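Local coordinates for glycolipid-binding domain-containing protein (Pseudomonas aeruginosa, PDB 2H1T) that is of unknown function but may bind glycolipids through a domain probably related to the LolA and LolB lipoprotein carriers, at residues Leu44-Asp49 against Phe65-Glu70; Ser19-Leu24 against Gln34-Asp39. All blocks are in the same frame, centred on the assembly; numbering follows the deposited sequence.

Contact 1 of 2, residues Leu44-Asp49 against Phe65-Glu70; sequences LPYQLD and FHVESE. With EDO (1,2-ethanediol), chain D.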
ATOM      1  N   LEU A  44      -0.622  -3.593   8.857  1.00 19.55           N
ATOM      2  CA  LEU A  44      -1.461  -2.930   7.883  1.00 19.00           C
ATOM      3  C   LEU A  44      -0.608  -1.992   7.014  1.00 17.05           C
ATOM      4  O   LEU A  44       0.429  -1.477   7.453  1.00 14.10           O
ATOM      5  CB  LEU A  44      -2.587  -2.150   8.568  1.00 18.51           C
ATOM      6  CG  LEU A  44      -3.504  -3.005   9.475  1.00 19.45           C
ATOM      7  CD1 LEU A  44      -4.498  -2.122  10.206  1.00 23.84           C
ATOM      8  CD2 LEU A  44      -4.231  -4.063   8.652  1.00 20.03           C
ATOM      9  N   PRO A  45      -1.027  -1.797   5.764  1.00 16.94           N
ATOM     10  CA  PRO A  45      -0.206  -1.033   4.816  1.00 18.39           C
ATOM     11  C   PRO A  45      -0.187   0.472   5.013  1.00 17.44           C
ATOM     12  O   PRO A  45      -1.119   1.042   5.526  1.00 18.70           O
ATOM     13  CB  PRO A  45      -0.840  -1.358   3.453  1.00 19.93           C
ATOM     14  CG  PRO A  45      -2.274  -1.729   3.760  1.00 17.85           C
ATOM     15  CD  PRO A  45      -2.251  -2.342   5.153  1.00 19.85           C
ATOM     16  N   TYR A  46       0.896   1.110   4.607  1.00 15.87           N
ATOM     17  CA  TYR A  46       0.905   2.561   4.487  1.00 17.84           C
ATOM     18  C   TYR A  46       1.507   2.962   3.145  1.00 17.84           C
ATOM     19  O   TYR A  46       2.083   2.148   2.419  1.00 16.11           O
ATOM     20  CB  TYR A  46       1.644   3.217   5.679  1.00 18.16           C
ATOM     21  CG  TYR A  46       3.112   2.888   5.756  1.00 19.05           C
ATOM     22  CD1 TYR A  46       4.055   3.698   5.115  1.00 17.48           C
ATOM     23  CD2 TYR A  46       3.580   1.779   6.488  1.00 13.63           C
ATOM     24  CE1 TYR A  46       5.458   3.398   5.165  1.00 19.93           C
ATOM     25  CE2 TYR A  46       4.997   1.461   6.520  1.00 17.22           C
ATOM     26  CZ  TYR A  46       5.912   2.295   5.866  1.00 19.62           C
ATOM     27  OH  TYR A  46       7.281   2.032   5.857  1.00 16.49           O
ATOM     28  N   GLN A  47       1.298   4.219   2.785  1.00 18.90           N
ATOM     29  CA  GLN A  47       1.978   4.793   1.653  1.00 18.75           C
ATOM     30  C   GLN A  47       2.609   6.097   2.115  1.00 19.67           C
ATOM     31  O   GLN A  47       1.915   6.962   2.682  1.00 16.93           O
ATOM     32  CB  GLN A  47       1.052   5.087   0.488  1.00 17.62           C
ATOM     33  CG  GLN A  47       1.811   5.744  -0.701  1.00 21.71           C
ATOM     34  CD  GLN A  47       1.069   5.685  -2.024  1.00 24.91           C
ATOM     35  OE1 GLN A  47       0.486   4.646  -2.382  1.00 29.86           O
ATOM     36  NE2 GLN A  47       1.077   6.805  -2.765  1.00 26.10           N
ATOM     37  N   LEU A  48       3.906   6.212   1.802  1.00 18.48           N
ATOM     38  CA  LEU A  48       4.708   7.390   2.085  1.00 15.88           C
ATOM     39  C   LEU A  48       5.027   8.054   0.749  1.00 15.85           C
ATOM     40  O   LEU A  48       5.531   7.411  -0.175  1.00 18.38           O
ATOM     41  CB  LEU A  48       6.023   6.993   2.767  1.00 14.35           C
ATOM     42  CG  LEU A  48       6.976   8.178   3.021  1.00 16.28           C
ATOM     43  CD1 LEU A  48       6.349   9.154   3.981  1.00 16.89           C
ATOM     44  CD2 LEU A  48       8.287   7.710   3.581  1.00 18.86           C
ATOM     45  N   ASP A  49       4.727   9.333   0.649  1.00 15.16           N
ATOM     46  CA  ASP A  49       5.128  10.177  -0.488  1.00 16.24           C
ATOM     47  C   ASP A  49       6.121  11.166   0.074  1.00 14.78           C
ATOM     48  O   ASP A  49       5.889  11.739   1.121  1.00 14.18           O
ATOM     49  CB  ASP A  49       3.923  10.940  -1.071  1.00 16.42           C
ATOM     50  CG  ASP A  49       2.868  10.022  -1.669  1.00 26.31           C
ATOM     51  OD1 ASP A  49       3.218   9.030  -2.308  1.00 25.81           O
ATOM     52  OD2 ASP A  49       1.659  10.302  -1.484  1.00 36.98           O
ATOM     53  N   PHE A  65       7.280  15.176   3.637  1.00 14.24           N
ATOM     54  CA  PHE A  65       6.720  13.844   3.806  1.00 15.60           C
ATOM     55  C   PHE A  65       5.216  13.886   3.978  1.00 15.57           C
ATOM     56  O   PHE A  65       4.694  14.763   4.669  1.00 14.83           O
ATOM     57  CB  PHE A  65       7.266  13.226   5.090  1.00 17.33           C
ATOM     58  CG  PHE A  65       8.751  13.049   5.096  1.00 15.04           C
ATOM     59  CD1 PHE A  65       9.335  11.898   4.559  1.00 16.23           C
ATOM     60  CD2 PHE A  65       9.582  14.012   5.682  1.00 16.98           C
ATOM     61  CE1 PHE A  65      10.727  11.748   4.555  1.00 17.12           C
ATOM     62  CE2 PHE A  65      10.953  13.860   5.676  1.00 18.44           C
ATOM     63  CZ  PHE A  65      11.530  12.728   5.122  1.00 19.27           C
ATOM     64  N   HIS A  66       4.527  12.886   3.405  1.00 15.75           N
ATOM     65  CA  HIS A  66       3.070  12.765   3.514  1.00 14.75           C
ATOM     66  C   HIS A  66       2.865  11.290   3.559  1.00 14.63           C
ATOM     67  O   HIS A  66       3.246  10.574   2.619  1.00 14.90           O
ATOM     68  CB  HIS A  66       2.353  13.381   2.295  1.00 14.96           C
ATOM     69  CG  HIS A  66       0.889  13.082   2.211  1.00 16.12           C
ATOM     70  ND1 HIS A  66      -0.076  14.050   2.377  1.00 14.89           N
ATOM     71  CD2 HIS A  66       0.229  11.944   1.897  1.00 15.74           C
ATOM     72  CE1 HIS A  66      -1.273  13.505   2.231  1.00 15.44           C
ATOM     73  NE2 HIS A  66      -1.113  12.233   1.919  1.00 18.22           N
ATOM     74  N   VAL A  67       2.378  10.822   4.699  1.00 15.71           N
ATOM     75  CA  VAL A  67       2.134   9.397   4.906  1.00 17.47           C
ATOM     76  C   VAL A  67       0.674   9.166   5.191  1.00 15.75           C
ATOM     77  O   VAL A  67       0.087   9.844   6.013  1.00 15.00           O
ATOM     78  CB  VAL A  67       2.967   8.810   6.053  1.00 18.68           C
ATOM     79  CG1 VAL A  67       2.722   9.534   7.350  1.00 18.20           C
ATOM     80  CG2 VAL A  67       2.657   7.353   6.227  1.00 22.59           C
ATOM     81  N   GLU A  68       0.108   8.183   4.516  1.00 15.17           N
ATOM     82  CA  GLU A  68      -1.245   7.749   4.787  1.00 14.84           C
ATOM     83  C   GLU A  68      -1.277   6.292   5.259  1.00 12.94           C
ATOM     84  O   GLU A  68      -0.686   5.395   4.641  1.00 11.30           O
ATOM     85  CB  GLU A  68      -2.125   7.913   3.555  1.00 13.71           C
ATOM     86  CG  GLU A  68      -1.930   9.190   2.785  1.00 19.29           C
ATOM     87  CD  GLU A  68      -3.045   9.445   1.764  1.00 22.30           C
ATOM     88  OE1 GLU A  68      -3.837   8.503   1.446  1.00 24.16           O
ATOM     89  OE2 GLU A  68      -3.129  10.606   1.298  1.00 23.06           O
ATOM     90  N   SER A  69      -1.983   6.087   6.358  1.00 11.81           N
ATOM     91  CA  SER A  69      -2.095   4.795   7.000  1.00 14.17           C
ATOM     92  C   SER A  69      -3.456   4.713   7.661  1.00 15.26           C
ATOM     93  O   SER A  69      -4.235   5.657   7.612  1.00 16.26           O
ATOM     94  CB  SER A  69      -0.998   4.646   8.066  1.00 16.54           C
ATOM     95  OG  SER A  69      -1.238   5.510   9.181  1.00 19.46           O
ATOM     96  N   GLU A  70      -3.711   3.560   8.269  1.00 16.77           N
ATOM     97  CA  GLU A  70      -4.941   3.374   9.011  0.50 17.87           C
ATOM     98  C   GLU A  70      -5.085   4.441  10.091  1.00 18.07           C
ATOM     99  O   GLU A  70      -6.215   4.839  10.366  1.00 18.11           O
ATOM    100  CB  GLU A  70      -5.037   1.966   9.598  0.50 17.20           C
ATOM    101  CG  GLU A  70      -6.390   1.647  10.246  0.50 16.09           C
ATOM    102  CD  GLU A  70      -6.487   2.106  11.703  0.50 17.22           C
ATOM    103  OE1 GLU A  70      -5.444   2.268  12.356  0.50 20.17           O
ATOM    104  OE2 GLU A  70      -7.610   2.306  12.204  0.50 17.05           O
TER
HETATM  105  C1  EDO D 189       4.697  14.690  -1.321  1.00 39.60           C
HETATM  106  O1  EDO D 189       5.466  14.905  -0.136  1.00 35.69           O
HETATM  107  C2  EDO D 189       5.438  15.243  -2.534  1.00 41.81           C
HETATM  108  O2  EDO D 189       5.244  14.416  -3.705  1.00 45.02           O
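D49 and H66 lie side by side, carboxylate and imidazole planes only 20° apart, yet no hydrogen bond joins them: D49 OD2 comes no nearer to the ring than 4.0 Å, at H66 CD2. Each polar end is gripped instead from within its own strand. H66 NE2 reaches E68 OE2 at 2.7 Å, in the ring plane and almost straight, and E68 offers its anti lone pair. D49 OD1 accepts from Q47 NE2 on its syn side at 3.1 Å. Two hydrogen-bonded pairs, Q47 with E68 and D49 with H66, fix the backbones of strands 45-54 and 60-69, an antiparallel hairpin inside the larger meander. The non-hydrogen-bonded pair between them, L48 and V67, faces the other way and is apolar. L48 CG stands anti to the backbone N (chi1 176°), and from it CD1 meets V67 CB at 4.0 Å and the edge of the F65 ring at CD1. On this side too, V67 CG2 approaches Y46 CD1 obliquely at 4.1 Å, while the Y46 ring continues away from the hairpin partner to P107, A136 and P137. Y46 CB rests on S69 CB; S69 OG bonds to T71 OG1.

Contact 2 of 2, residues Ser19-Leu24 against Gln34-Asp39; sequences SSWEAL and QLRAPD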
ATOM      1  N   SER A  19       6.575  -6.626   1.896  1.00 16.44           N
ATOM      2  CA  SER A  19       7.746  -5.731   1.961  1.00 16.15           C
ATOM      3  C   SER A  19       7.424  -4.395   1.299  1.00 17.68           C
ATOM      4  O   SER A  19       6.249  -4.084   0.948  1.00 15.80           O
ATOM      5  CB  SER A  19       8.962  -6.419   1.286  1.00 15.33           C
ATOM      6  OG  SER A  19      10.243  -5.969   1.772  1.00 12.64           O
ATOM      7  N   SER A  20       8.479  -3.640   1.069  1.00 16.03           N
ATOM      8  CA  SER A  20       8.377  -2.345   0.465  1.00 15.62           C
ATOM      9  C   SER A  20       8.512  -2.373  -1.050  1.00 14.22           C
ATOM     10  O   SER A  20       9.140  -3.238  -1.648  1.00 11.77           O
ATOM     11  CB  SER A  20       9.453  -1.425   1.031  1.00 15.52           C
ATOM     12  OG  SER A  20      10.720  -2.024   0.987  1.00 13.77           O
ATOM     13  N   TRP A  21       7.908  -1.380  -1.670  1.00 15.69           N
ATOM     14  CA  TRP A  21       8.107  -1.122  -3.067  1.00 16.99           C
ATOM     15  C   TRP A  21       8.154   0.391  -3.157  1.00 16.18           C
ATOM     16  O   TRP A  21       7.233   1.102  -2.657  1.00 15.83           O
ATOM     17  CB  TRP A  21       6.954  -1.688  -3.892  1.00 23.04           C
ATOM     18  CG  TRP A  21       6.849  -1.035  -5.221  1.00 23.77           C
ATOM     19  CD1 TRP A  21       7.348  -1.487  -6.401  1.00 29.07           C
ATOM     20  CD2 TRP A  21       6.285   0.250  -5.487  1.00 32.18           C
ATOM     21  NE1 TRP A  21       7.099  -0.583  -7.396  1.00 28.04           N
ATOM     22  CE2 TRP A  21       6.426   0.484  -6.871  1.00 32.98           C
ATOM     23  CE3 TRP A  21       5.684   1.248  -4.678  1.00 33.65           C
ATOM     24  CZ2 TRP A  21       5.977   1.674  -7.481  1.00 31.67           C
ATOM     25  CZ3 TRP A  21       5.253   2.435  -5.261  1.00 28.01           C
ATOM     26  CH2 TRP A  21       5.381   2.633  -6.655  1.00 31.16           C
ATOM     27  N   GLU A  22       9.219   0.894  -3.771  1.00 14.59           N
ATOM     28  CA  GLU A  22       9.412   2.320  -3.871  1.00 14.14           C
ATOM     29  C   GLU A  22       9.729   2.655  -5.328  1.00 13.27           C
ATOM     30  O   GLU A  22      10.605   2.034  -5.958  1.00 12.65           O
ATOM     31  CB  GLU A  22      10.568   2.784  -2.940  1.00 12.47           C
ATOM     32  CG  GLU A  22      10.926   4.236  -3.116  1.00 13.62           C
ATOM     33  CD  GLU A  22      11.955   4.779  -2.154  1.00 13.90           C
ATOM     34  OE1 GLU A  22      12.678   3.993  -1.566  1.00 13.55           O
ATOM     35  OE2 GLU A  22      12.027   6.009  -2.002  1.00 15.44           O
ATOM     36  N   ALA A  23       9.003   3.651  -5.843  1.00 16.50           N
ATOM     37  CA  ALA A  23       9.249   4.223  -7.175  1.00 15.02           C
ATOM     38  C   ALA A  23       9.650   5.687  -7.040  1.00 16.61           C
ATOM     39  O   ALA A  23       8.888   6.533  -6.523  1.00 14.00           O
ATOM     40  CB  ALA A  23       8.026   4.090  -8.041  1.00 17.12           C
ATOM     41  N   LEU A  24      10.860   5.990  -7.491  1.00 17.63           N
ATOM     42  CA  LEU A  24      11.398   7.323  -7.317  1.00 18.94           C
ATOM     43  C   LEU A  24      11.753   7.989  -8.661  1.00 19.01           C
ATOM     44  O   LEU A  24      12.254   7.329  -9.583  1.00 17.53           O
ATOM     45  CB  LEU A  24      12.622   7.239  -6.409  1.00 18.00           C
ATOM     46  CG  LEU A  24      13.431   8.493  -6.090  1.00 18.65           C
ATOM     47  CD1 LEU A  24      14.100   8.283  -4.718  1.00 19.85           C
ATOM     48  CD2 LEU A  24      14.474   8.757  -7.170  1.00 19.74           C
ATOM     49  N   GLN A  34       7.321   7.688  -4.144  1.00 16.35           N
ATOM     50  CA  GLN A  34       6.162   7.034  -3.591  1.00 19.28           C
ATOM     51  C   GLN A  34       6.631   5.673  -3.108  1.00 17.47           C
ATOM     52  O   GLN A  34       7.126   4.850  -3.898  1.00 15.03           O
ATOM     53  CB  GLN A  34       5.093   6.813  -4.664  1.00 20.64           C
ATOM     54  CG  GLN A  34       4.446   8.079  -5.184  1.00 26.81           C
ATOM     55  CD  GLN A  34       2.983   7.838  -5.663  1.00 28.08           C
ATOM     56  OE1 GLN A  34       2.000   8.291  -5.019  1.00 36.09           O
ATOM     57  NE2 GLN A  34       2.845   7.092  -6.764  1.00 31.97           N
ATOM     58  N   LEU A  35       6.438   5.425  -1.818  1.00 17.98           N
ATOM     59  CA  LEU A  35       6.933   4.220  -1.179  1.00 18.59           C
ATOM     60  C   LEU A  35       5.757   3.504  -0.519  1.00 17.74           C
ATOM     61  O   LEU A  35       5.002   4.087   0.246  1.00 15.76           O
ATOM     62  CB  LEU A  35       8.034   4.629  -0.169  1.00 17.91           C
ATOM     63  CG  LEU A  35       8.685   3.606   0.739  1.00 21.75           C
ATOM     64  CD1 LEU A  35       9.954   4.189   1.408  1.00 23.80           C
ATOM     65  CD2 LEU A  35       7.726   3.097   1.790  1.00 25.21           C
ATOM     66  N   ARG A  36       5.561   2.240  -0.827  1.00 14.62           N
ATOM     67  CA  ARG A  36       4.457   1.482  -0.170  1.00 16.41           C
ATOM     68  C   ARG A  36       5.065   0.345   0.596  1.00 15.57           C
ATOM     69  O   ARG A  36       5.992  -0.300   0.083  1.00 14.38           O
ATOM     70  CB  ARG A  36       3.472   0.945  -1.219  1.00 17.62           C
ATOM     71  CG  ARG A  36       2.842   2.071  -2.053  1.00 22.27           C
ATOM     72  CD  ARG A  36       1.879   1.537  -3.091  1.00 24.52           C
ATOM     73  NE  ARG A  36       1.932   2.286  -4.357  1.00 34.75           N
ATOM     74  CZ  ARG A  36       0.882   2.750  -5.040  1.00 34.57           C
ATOM     75  NH1 ARG A  36      -0.337   2.616  -4.575  1.00 41.56           N
ATOM     76  NH2 ARG A  36       1.062   3.374  -6.191  1.00 36.54           N
ATOM     77  N   ALA A  37       4.548   0.081   1.797  1.00 14.74           N
ATOM     78  CA  ALA A  37       5.170  -0.853   2.722  1.00 14.64           C
ATOM     79  C   ALA A  37       4.211  -1.192   3.861  1.00 14.97           C
ATOM     80  O   ALA A  37       3.234  -0.480   4.096  1.00 15.13           O
ATOM     81  CB  ALA A  37       6.484  -0.279   3.290  1.00 14.70           C
ATOM     82  N   PRO A  38       4.453  -2.331   4.517  1.00 15.11           N
ATOM     83  CA  PRO A  38       3.668  -2.723   5.671  1.00 15.02           C
ATOM     84  C   PRO A  38       4.223  -2.106   6.941  1.00 16.83           C
ATOM     85  O   PRO A  38       5.448  -2.015   7.088  1.00 15.46           O
ATOM     86  CB  PRO A  38       3.857  -4.234   5.701  1.00 16.24           C
ATOM     87  CG  PRO A  38       5.245  -4.440   5.150  1.00 16.88           C
ATOM     88  CD  PRO A  38       5.440  -3.365   4.145  1.00 17.47           C
ATOM     89  N   ASP A  39       3.312  -1.656   7.815  1.00 18.37           N
ATOM     90  CA  ASP A  39       3.615  -1.329   9.198  1.00 18.64           C
ATOM     91  C   ASP A  39       3.993  -2.611   9.905  1.00 19.65           C
ATOM     92  O   ASP A  39       3.175  -3.538  10.015  1.00 19.34           O
ATOM     93  CB  ASP A  39       2.381  -0.684   9.864  1.00 17.63           C
ATOM     94  CG  ASP A  39       2.653  -0.187  11.304  1.00 19.79           C
ATOM     95  OD1 ASP A  39       3.062  -0.968  12.174  1.00 22.88           O
ATOM     96  OD2 ASP A  39       2.396   0.990  11.561  1.00 25.50           O
TER
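R36 and W21 run alongside each other on one face of the sheet. The arginine CB starts 4.0 Å from W21 O. CG, anti to the carbonyl carbon (chi1 -60°), lies against the benzo part of the indole, touching CE3 and CZ3 about equally, and CD keeps the same two neighbours. The chain then bends at chi3, which sets NE 3.4 Å from W21 CZ3. This is no stack: the planes stand 58° apart, with CZ3 at the edge of the guanidinium and in its plane. Beyond the indole the tip leaves the hairpin, and NH2 forms a salt bridge with E68 OE1 of the second subunit. W21 CZ3 also lies 3.3 Å from Q34 O, the carbonyl that accepts from A23 N. Strands 16-26 and 30-38 form an antiparallel hairpin here, W21 with R36 and A23 with Q34 being its hydrogen-bonded pairs. Strand 16-26 is the outermost of its sheet within the chain, but E22, A23 and L24 pair with a strand of the second subunit, so the sheet runs on through the dimer interface. On the face opposite R36, the extended E22 crosses L35, OE1 lying 4.0 Å from L35 CD1. This buried carboxylate has three hydroxyl partners, S33 OG and Y50 OH at OE2 and S108 OG at OE1. Toward the other end S20 CB meets A37 CB at 3.9 Å, and P38 CD sits 3.4 Å from S19 O.

In the fold
From the N terminus the chain passes strand 6-12, then runs out along 16-26, turns and comes back along 30-38; contact 2 closes that hairpin. A loop leads on to strand 45-54, and contact 1 closes the next hairpin with 60-69. The two closures follow in series, neither nested nor crossing. They are joined edge to edge in the sheet because 30-38 and 45-54 are neighbours: L35 N lies 2.7 Å from L48 O, a probable hydrogen bond. Together they tie four consecutive strands of the six-stranded antiparallel sheet, whose meander continues into 72-80. Across the dimer, contact 1 of one subunit also meets contact 2 of the other.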